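Kinesin-like protein (Caenorhabditis elegans, PDB 5X3E) is a kinesin-6 motor protein whose P-loop NTPase-type motor domain probably couples ATP hydrolysis to force on microtubules. Local coordinates at residues Y209-C215 / M305-Y310; F218-V222 / V273-E278. One frame throughout, in Å; residues are numbered along the deposited sequence.

Contact 1 (Y209-C215 / M305-Y310); sequences YNDDMVC and MAPRAY. With SO4 (sulfate ion), chain J.
Antiparallel beta pairing joins Met213-Cys215, the start of strand 213-225, to Met305-Pro307 of strand 296-307, at one end of two neighbouring strands of the large mixed sheet of the kinesin motor domain. Val214 and Ala306 form the hydrogen-bonded pair: Val214 N gives to Ala306 O at 2.7 Å, the oxygen being met almost end-on, and Ala306 N returns a bond to Val214 O at 2.9 Å. A further backbone bond follows, Arg308 N donating in a nearly straight line to Asp212 O, 2.8 Å away.

Asp212 belongs to the type I turn Asn210-Met213, which leads into the strand and contains an Asx turn, Asn210 OD1 accepting from Asp212 N. The side chain of Arg308, its CG anti to the backbone N (chi1 -177°), runs out extended; its root crosses Val214 at about a right angle, with CG2 of Val214 3.5 Å from CB of Arg308. At the far end a water in the guanidinium plane lies between NH1 and Asp211 O, but its distance to NH1 is too short for this second link to the turn to be more than doubtful.

Two methionines carry much of the apolar packing. They cross roughly perpendicularly, Met213 CG lying 3.5 Å from Met305 CE, the latter turned by a bend at the end of its chain (chi3 54°). Met305 shares its sheet face with Cys215, whose CB rests 3.8 Å from Met305 CG. Asn210 ND2 donates to a sulfate ion beside the methionine methyls. Met213 O is gripped twice, by Asn155 ND2 and by the Tyr209 hydroxyl, whose OH sits 2.7 Å from that oxygen and well above its carbonyl plane.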
ATOM      1  N   TYR A 209      -4.162   4.673 -19.602  1.00 53.44           N
ATOM      2  CA  TYR A 209      -2.998   5.541 -19.549  1.00 42.18           C
ATOM      3  C   TYR A 209      -3.127   6.666 -20.568  1.00 47.12           C
ATOM      4  O   TYR A 209      -3.601   6.466 -21.686  1.00 56.52           O
ATOM      5  CB  TYR A 209      -1.713   4.758 -19.798  1.00 36.14           C
ATOM      6  CG  TYR A 209      -0.494   5.649 -19.728  1.00 44.64           C
ATOM      7  CD1 TYR A 209       0.069   6.189 -20.879  1.00 44.41           C
ATOM      8  CD2 TYR A 209       0.080   5.970 -18.504  1.00 46.49           C
ATOM      9  CE1 TYR A 209       1.173   7.019 -20.810  1.00 56.15           C
ATOM     10  CE2 TYR A 209       1.180   6.798 -18.425  1.00 48.54           C
ATOM     11  CZ  TYR A 209       1.724   7.320 -19.577  1.00 52.05           C
ATOM     12  OH  TYR A 209       2.823   8.143 -19.493  1.00 38.30           O
ATOM     13  N   ASN A 210      -2.677   7.854 -20.175  1.00 55.34           N
ATOM     14  CA  ASN A 210      -2.798   9.061 -20.987  1.00 44.89           C
ATOM     15  C   ASN A 210      -1.573   9.150 -21.889  1.00 44.34           C
ATOM     16  O   ASN A 210      -0.503   9.584 -21.460  1.00 55.28           O
ATOM     17  CB  ASN A 210      -2.925  10.277 -20.076  1.00 50.78           C
ATOM     18  CG  ASN A 210      -3.122  11.565 -20.838  1.00 51.26           C
ATOM     19  OD1 ASN A 210      -3.163  11.582 -22.071  1.00 44.22           O
ATOM     20  ND2 ASN A 210      -3.259  12.661 -20.101  1.00 48.28           N
ATOM     21  N   ASP A 211      -1.738   8.772 -23.161  1.00 45.00           N
ATOM     22  CA  ASP A 211      -0.604   8.734 -24.082  1.00 50.05           C
ATOM     23  C   ASP A 211      -0.016  10.108 -24.376  1.00 50.47           C
ATOM     24  O   ASP A 211       1.086  10.181 -24.930  1.00 51.04           O
ATOM     25  CB  ASP A 211      -1.014   8.075 -25.404  1.00 51.93           C
ATOM     26  CG  ASP A 211      -1.185   6.572 -25.288  1.00 54.65           C
ATOM     27  OD1 ASP A 211      -0.647   5.980 -24.335  1.00 52.52           O
ATOM     28  OD2 ASP A 211      -1.868   5.978 -26.150  1.00 78.86           O
ATOM     29  N   ASP A 212      -0.690  11.189 -23.987  1.00 43.87           N
ATOM     30  CA  ASP A 212      -0.089  12.517 -24.071  1.00 56.43           C
ATOM     31  C   ASP A 212       0.867  12.789 -22.924  1.00 44.12           C
ATOM     32  O   ASP A 212       1.467  13.866 -22.872  1.00 39.82           O
ATOM     33  CB  ASP A 212      -1.177  13.593 -24.123  1.00 41.78           C
ATOM     34  CG  ASP A 212      -1.795  13.724 -25.501  1.00 49.37           C
ATOM     35  OD1 ASP A 212      -1.041  13.657 -26.497  1.00 65.87           O
ATOM     36  OD2 ASP A 212      -3.028  13.879 -25.593  1.00 56.68           O
ATOM     37  N   MET A 213       1.021  11.835 -22.016  1.00 46.46           N
ATOM     38  CA  MET A 213       1.930  11.949 -20.895  1.00 37.41           C
ATOM     39  C   MET A 213       3.094  10.984 -21.044  1.00 45.20           C
ATOM     40  O   MET A 213       2.968   9.880 -21.580  1.00 56.43           O
ATOM     41  CB  MET A 213       1.208  11.685 -19.571  1.00 37.08           C
ATOM     42  CG  MET A 213       0.117  12.697 -19.272  1.00 54.29           C
ATOM     43  SD  MET A 213       0.784  14.298 -18.780  1.00 59.31           S
ATOM     44  CE  MET A 213       0.540  14.244 -17.016  1.00 70.85           C
ATOM     45  N   VAL A 214       4.212  11.436 -20.583  1.00 50.82           N
ATOM     46  CA  VAL A 214       5.404  10.632 -20.397  1.00 40.60           C
ATOM     47  C   VAL A 214       5.501  10.289 -18.918  1.00 43.39           C
ATOM     48  O   VAL A 214       5.026  11.045 -18.065  1.00 61.34           O
ATOM     49  CB  VAL A 214       6.628  11.409 -20.906  1.00 54.06           C
ATOM     50  CG1 VAL A 214       7.844  10.718 -20.525  1.00 76.04           C
ATOM     51  CG2 VAL A 214       6.583  11.452 -22.409  1.00 46.09           C
ATOM     52  N   CYS A 215       6.105   9.147 -18.590  1.00 39.31           N
ATOM     53  CA  CYS A 215       6.064   8.715 -17.200  1.00 39.64           C
ATOM     54  C   CYS A 215       7.337   7.986 -16.787  1.00 45.04           C
ATOM     55  O   CYS A 215       8.144   7.550 -17.613  1.00 44.02           O
ATOM     56  CB  CYS A 215       4.860   7.809 -16.942  1.00 35.93           C
ATOM     57  SG  CYS A 215       5.043   6.161 -17.674  1.00 42.75           S
ATOM     58  N   MET A 305       4.375  11.630 -13.892  1.00 37.66           N
ATOM     59  CA  MET A 305       3.989  11.921 -15.267  1.00 50.05           C
ATOM     60  C   MET A 305       4.289  13.372 -15.624  1.00 58.35           C
ATOM     61  O   MET A 305       4.323  14.247 -14.755  1.00 57.26           O
ATOM     62  CB  MET A 305       2.496  11.627 -15.493  1.00 40.92           C
ATOM     63  CG  MET A 305       2.166  10.142 -15.544  1.00 50.42           C
ATOM     64  SD  MET A 305       0.440   9.749 -15.196  1.00 51.71           S
ATOM     65  CE  MET A 305      -0.371  10.791 -16.384  1.00 84.02           C
ATOM     66  N   ALA A 306       4.525  13.617 -16.911  1.00 47.37           N
ATOM     67  CA  ALA A 306       4.703  14.967 -17.433  1.00 53.15           C
ATOM     68  C   ALA A 306       4.275  14.979 -18.892  1.00 56.85           C
ATOM     69  O   ALA A 306       4.384  13.953 -19.575  1.00 41.34           O
ATOM     70  CB  ALA A 306       6.154  15.454 -17.305  1.00 40.98           C
ATOM     71  N   PRO A 307       3.782  16.111 -19.392  1.00 43.16           N
ATOM     72  CA  PRO A 307       3.335  16.181 -20.789  1.00 40.29           C
ATOM     73  C   PRO A 307       4.442  15.804 -21.763  1.00 54.68           C
ATOM     74  O   PRO A 307       5.576  16.277 -21.655  1.00 63.29           O
ATOM     75  CB  PRO A 307       2.924  17.649 -20.952  1.00 41.67           C
ATOM     76  CG  PRO A 307       2.563  18.088 -19.582  1.00 43.75           C
ATOM     77  CD  PRO A 307       3.461  17.337 -18.644  1.00 53.48           C
ATOM     78  N   ARG A 308       4.099  14.946 -22.722  1.00 50.32           N
ATOM     79  CA  ARG A 308       5.071  14.521 -23.717  1.00 46.68           C
ATOM     80  C   ARG A 308       5.449  15.678 -24.629  1.00 43.40           C
ATOM     81  O   ARG A 308       4.599  16.471 -25.041  1.00 48.09           O
ATOM     82  CB  ARG A 308       4.527  13.366 -24.557  1.00 52.25           C
ATOM     83  CG  ARG A 308       5.562  12.863 -25.537  1.00 56.17           C
ATOM     84  CD  ARG A 308       5.119  11.671 -26.349  1.00 52.66           C
ATOM     85  NE  ARG A 308       6.178  11.278 -27.275  1.00 53.90           N
ATOM     86  CZ  ARG A 308       6.047  10.347 -28.212  1.00 52.69           C
ATOM     87  NH1 ARG A 308       4.895   9.707 -28.354  1.00 54.82           N
ATOM     88  NH2 ARG A 308       7.071  10.063 -29.006  1.00 40.94           N
ATOM     89  N   ALA A 309       6.738  15.774 -24.940  1.00 43.61           N
ATOM     90  CA  ALA A 309       7.233  16.841 -25.795  1.00 59.00           C
ATOM     91  C   ALA A 309       7.011  16.501 -27.264  1.00 57.18           C
ATOM     92  O   ALA A 309       7.225  15.365 -27.697  1.00 51.31           O
ATOM     93  CB  ALA A 309       8.716  17.089 -25.533  1.00 51.21           C
ATOM     94  N   TYR A 310       6.559  17.488 -28.023  1.00 53.32           N
ATOM     95  CA  TYR A 310       6.418  17.334 -29.461  1.00 48.31           C
ATOM     96  C   TYR A 310       7.750  17.636 -30.152  1.00 52.64           C
ATOM     97  O   TYR A 310       8.726  18.053 -29.523  1.00 59.63           O
ATOM     98  CB  TYR A 310       5.310  18.247 -29.986  1.00 54.13           C
ATOM     99  CG  TYR A 310       3.922  17.854 -29.516  1.00 64.18           C
ATOM    100  CD1 TYR A 310       3.202  16.858 -30.164  1.00 65.52           C
ATOM    101  CD2 TYR A 310       3.334  18.479 -28.418  1.00 54.12           C
ATOM    102  CE1 TYR A 310       1.935  16.495 -29.741  1.00 67.96           C
ATOM    103  CE2 TYR A 310       2.065  18.122 -27.985  1.00 49.29           C
ATOM    104  CZ  TYR A 310       1.370  17.126 -28.651  1.00 66.40           C
ATOM    105  OH  TYR A 310       0.108  16.760 -28.228  1.00 46.03           O
TER
HETATM  106  S   SO4 J 508      -3.525  12.652 -16.220  1.00 95.46           S
HETATM  107  O1  SO4 J 508      -3.504  11.202 -16.045  1.00 76.32           O
HETATM  108  O2  SO4 J 508      -4.837  13.061 -16.710  1.00102.47           O
HETATM  109  O3  SO4 J 508      -3.252  13.319 -14.948  1.00 94.48           O
HETATM  110  O4  SO4 J 508      -2.510  13.039 -17.192  1.00107.48           O
HETATM  111  O   HOH W   1       2.647   9.431 -27.191  1.00 56.05           O

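Contact 2 (F218-V222 / V273-E278); sequences FVTYV and VFCLGE. With SO4 (sulfate ion), chain C.
Val219 meets Val273 tip to tip, CG2 of the strand residue 3.7 Å from CG1 of the helix residue, opening a side-by-side packing of strand 213-225 against helix 267-281. Thr220 points the other way, where its OG1 donates to a sulfate ion also bound by Val256 N and Lys302 NZ. Tyr221 then turns back to the helix. With CG opposite its own backbone N (chi1 -162°), the ring runs up against Gly277, CD2 being 3.7 Å from Gly277 CA; a CB there would collide with the ring. It lies nearly parallel to the Phe274 ring, planes 18° apart, but slid so far that the two barely overlap. The hydroxyl ends the reach, OH donating to Glu278 OE2 at 2.8 Å from above the carboxylate plane. A leucine in place of Tyr221 would probably leave Glu278 OE2 without this donor and open a gap between strand and helix beside Gly277 and Phe274. In the structure, Glu278 OE2 also forms a salt bridge with Arg281 NH1, while Phe299 of strand 296-307 meets both the Tyr221 and Phe274 rings edge-to-face and Val262 and Val264 of strand 262-264 pack on Val273, setting the helix against three adjacent strands.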
ATOM      1  N   PHE A 218       8.568   5.484  -9.547  1.00 46.10           N
ATOM      2  CA  PHE A 218       9.399   5.573  -8.359  1.00 42.58           C
ATOM      3  C   PHE A 218       8.700   4.817  -7.243  1.00 35.71           C
ATOM      4  O   PHE A 218       7.470   4.829  -7.155  1.00 39.17           O
ATOM      5  CB  PHE A 218       9.637   7.033  -7.951  1.00 37.07           C
ATOM      6  CG  PHE A 218      10.518   7.801  -8.904  1.00 48.13           C
ATOM      7  CD1 PHE A 218      11.860   8.006  -8.614  1.00 42.07           C
ATOM      8  CD2 PHE A 218      10.004   8.324 -10.082  1.00 34.75           C
ATOM      9  CE1 PHE A 218      12.676   8.715  -9.483  1.00 40.66           C
ATOM     10  CE2 PHE A 218      10.816   9.033 -10.957  1.00 37.65           C
ATOM     11  CZ  PHE A 218      12.153   9.228 -10.659  1.00 38.18           C
ATOM     12  N   VAL A 219       9.470   4.142  -6.403  1.00 35.10           N
ATOM     13  CA  VAL A 219       8.912   3.469  -5.241  1.00 40.47           C
ATOM     14  C   VAL A 219       9.600   3.996  -3.994  1.00 51.47           C
ATOM     15  O   VAL A 219      10.803   4.284  -4.006  1.00 44.38           O
ATOM     16  CB  VAL A 219       9.034   1.928  -5.329  1.00 38.06           C
ATOM     17  CG1 VAL A 219       8.289   1.401  -6.549  1.00 36.52           C
ATOM     18  CG2 VAL A 219      10.489   1.499  -5.360  1.00 38.49           C
ATOM     19  N   THR A 220       8.823   4.154  -2.931  1.00 37.24           N
ATOM     20  CA  THR A 220       9.359   4.333  -1.593  1.00 43.61           C
ATOM     21  C   THR A 220       8.869   3.176  -0.739  1.00 47.57           C
ATOM     22  O   THR A 220       7.737   2.705  -0.905  1.00 39.92           O
ATOM     23  CB  THR A 220       8.936   5.676  -0.962  1.00 39.15           C
ATOM     24  OG1 THR A 220       7.508   5.768  -0.909  1.00 51.53           O
ATOM     25  CG2 THR A 220       9.467   6.831  -1.781  1.00 45.99           C
ATOM     26  N   TYR A 221       9.739   2.681   0.135  1.00 44.27           N
ATOM     27  CA  TYR A 221       9.380   1.615   1.059  1.00 46.25           C
ATOM     28  C   TYR A 221       9.697   2.089   2.466  1.00 52.73           C
ATOM     29  O   TYR A 221      10.861   2.352   2.789  1.00 54.69           O
ATOM     30  CB  TYR A 221      10.115   0.312   0.739  1.00 53.29           C
ATOM     31  CG  TYR A 221       9.477  -0.909   1.370  1.00 47.34           C
ATOM     32  CD1 TYR A 221       8.262  -0.812   2.044  1.00 42.63           C
ATOM     33  CD2 TYR A 221      10.084  -2.159   1.289  1.00 46.03           C
ATOM     34  CE1 TYR A 221       7.668  -1.924   2.622  1.00 45.68           C
ATOM     35  CE2 TYR A 221       9.495  -3.282   1.862  1.00 47.42           C
ATOM     36  CZ  TYR A 221       8.287  -3.159   2.528  1.00 48.98           C
ATOM     37  OH  TYR A 221       7.695  -4.265   3.100  1.00 49.04           O
ATOM     38  N   VAL A 222       8.667   2.201   3.294  1.00 46.51           N
ATOM     39  CA  VAL A 222       8.757   2.851   4.593  1.00 58.86           C
ATOM     40  C   VAL A 222       8.138   1.949   5.652  1.00 57.39           C
ATOM     41  O   VAL A 222       7.158   1.243   5.387  1.00 59.07           O
ATOM     42  CB  VAL A 222       8.071   4.234   4.559  1.00 60.58           C
ATOM     43  CG1 VAL A 222       8.017   4.801   5.904  1.00 72.34           C
ATOM     44  CG2 VAL A 222       8.884   5.191   3.710  1.00 68.62           C
ATOM     45  N   VAL A 273      13.915  -3.954  -5.450  1.00 51.42           N
ATOM     46  CA  VAL A 273      13.944  -2.909  -4.437  1.00 62.57           C
ATOM     47  C   VAL A 273      13.094  -3.311  -3.241  1.00 62.16           C
ATOM     48  O   VAL A 273      13.502  -3.132  -2.086  1.00 55.36           O
ATOM     49  CB  VAL A 273      13.492  -1.568  -5.050  1.00 50.06           C
ATOM     50  CG1 VAL A 273      13.305  -0.519  -3.975  1.00 44.95           C
ATOM     51  CG2 VAL A 273      14.520  -1.089  -6.054  1.00 45.32           C
ATOM     52  N   PHE A 274      11.908  -3.876  -3.494  1.00 48.78           N
ATOM     53  CA  PHE A 274      11.055  -4.326  -2.398  1.00 52.59           C
ATOM     54  C   PHE A 274      11.771  -5.350  -1.524  1.00 60.36           C
ATOM     55  O   PHE A 274      11.685  -5.293  -0.292  1.00 65.30           O
ATOM     56  CB  PHE A 274       9.747  -4.896  -2.945  1.00 52.77           C
ATOM     57  CG  PHE A 274       8.889  -5.553  -1.899  1.00 53.24           C
ATOM     58  CD1 PHE A 274       8.044  -4.795  -1.105  1.00 59.77           C
ATOM     59  CD2 PHE A 274       8.919  -6.926  -1.716  1.00 46.29           C
ATOM     60  CE1 PHE A 274       7.249  -5.395  -0.143  1.00 57.96           C
ATOM     61  CE2 PHE A 274       8.126  -7.528  -0.757  1.00 52.61           C
ATOM     62  CZ  PHE A 274       7.291  -6.763   0.030  1.00 56.90           C
ATOM     63  N   CYS A 275      12.470  -6.303  -2.144  1.00 57.16           N
ATOM     64  CA  CYS A 275      13.185  -7.309  -1.371  1.00 51.03           C
ATOM     65  C   CYS A 275      14.319  -6.692  -0.562  1.00 60.03           C
ATOM     66  O   CYS A 275      14.597  -7.144   0.556  1.00 73.94           O
ATOM     67  CB  CYS A 275      13.708  -8.406  -2.292  1.00 59.70           C
ATOM     68  SG  CYS A 275      12.397  -9.422  -3.010  1.00 64.04           S
ATOM     69  N   LEU A 276      14.986  -5.671  -1.107  1.00 64.99           N
ATOM     70  CA  LEU A 276      15.998  -4.957  -0.335  1.00 54.09           C
ATOM     71  C   LEU A 276      15.394  -4.329   0.913  1.00 49.53           C
ATOM     72  O   LEU A 276      15.989  -4.388   1.994  1.00 63.98           O
ATOM     73  CB  LEU A 276      16.667  -3.884  -1.194  1.00 49.83           C
ATOM     74  CG  LEU A 276      17.675  -3.024  -0.430  1.00 68.01           C
ATOM     75  CD1 LEU A 276      18.826  -3.878   0.074  1.00 85.97           C
ATOM     76  CD2 LEU A 276      18.182  -1.889  -1.293  1.00 77.86           C
ATOM     77  N   GLY A 277      14.207  -3.739   0.785  1.00 47.64           N
ATOM     78  CA  GLY A 277      13.533  -3.195   1.952  1.00 50.30           C
ATOM     79  C   GLY A 277      13.180  -4.266   2.964  1.00 53.60           C
ATOM     80  O   GLY A 277      13.272  -4.049   4.173  1.00 52.81           O
ATOM     81  N   GLU A 278      12.767  -5.441   2.479  1.00 57.26           N
ATOM     82  CA  GLU A 278      12.455  -6.550   3.372  1.00 57.85           C
ATOM     83  C   GLU A 278      13.678  -6.964   4.179  1.00 59.38           C
ATOM     84  O   GLU A 278      13.558  -7.315   5.356  1.00 68.41           O
ATOM     85  CB  GLU A 278      11.915  -7.730   2.567  1.00 71.86           C
ATOM     86  CG  GLU A 278      10.516  -7.522   2.004  1.00 64.82           C
ATOM     87  CD  GLU A 278       9.435  -7.608   3.065  1.00 74.65           C
ATOM     88  OE1 GLU A 278       8.883  -8.710   3.269  1.00 90.45           O
ATOM     89  OE2 GLU A 278       9.161  -6.582   3.720  1.00 61.69           O
TER
HETATM   90  S   SO4 C 501       7.118   9.084   0.780  1.00 54.03           S
HETATM   91  O1  SO4 C 501       6.698   9.996  -0.285  1.00 72.43           O
HETATM   92  O2  SO4 C 501       6.335   7.853   0.715  1.00 86.74           O
HETATM   93  O3  SO4 C 501       6.897   9.711   2.075  1.00 87.81           O
HETATM   94  O4  SO4 C 501       8.534   8.776   0.640  1.00 47.79           O

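Overall arrangement
From the N terminus, the chain first passes earlier strands and helices of the motor domain, strand 114-119 among them, before entering strand 213-225, whose beginning takes part in contact 1 and whose middle takes part in contact 2. It then turns through the short strands 228-231, 243-248, 254-256 and 262-264 and into helix 267-281, where contact 2 closes a loop of 50 residues. Strand 296-307 follows and runs back beside strand 213-225, so that contact 1 closes a larger loop of 89 residues with contact 2 nested inside it. Their centres lie about 26 Å apart. One contact thus pairs the strand with its sheet neighbour, the other sets a helix on the same sheet.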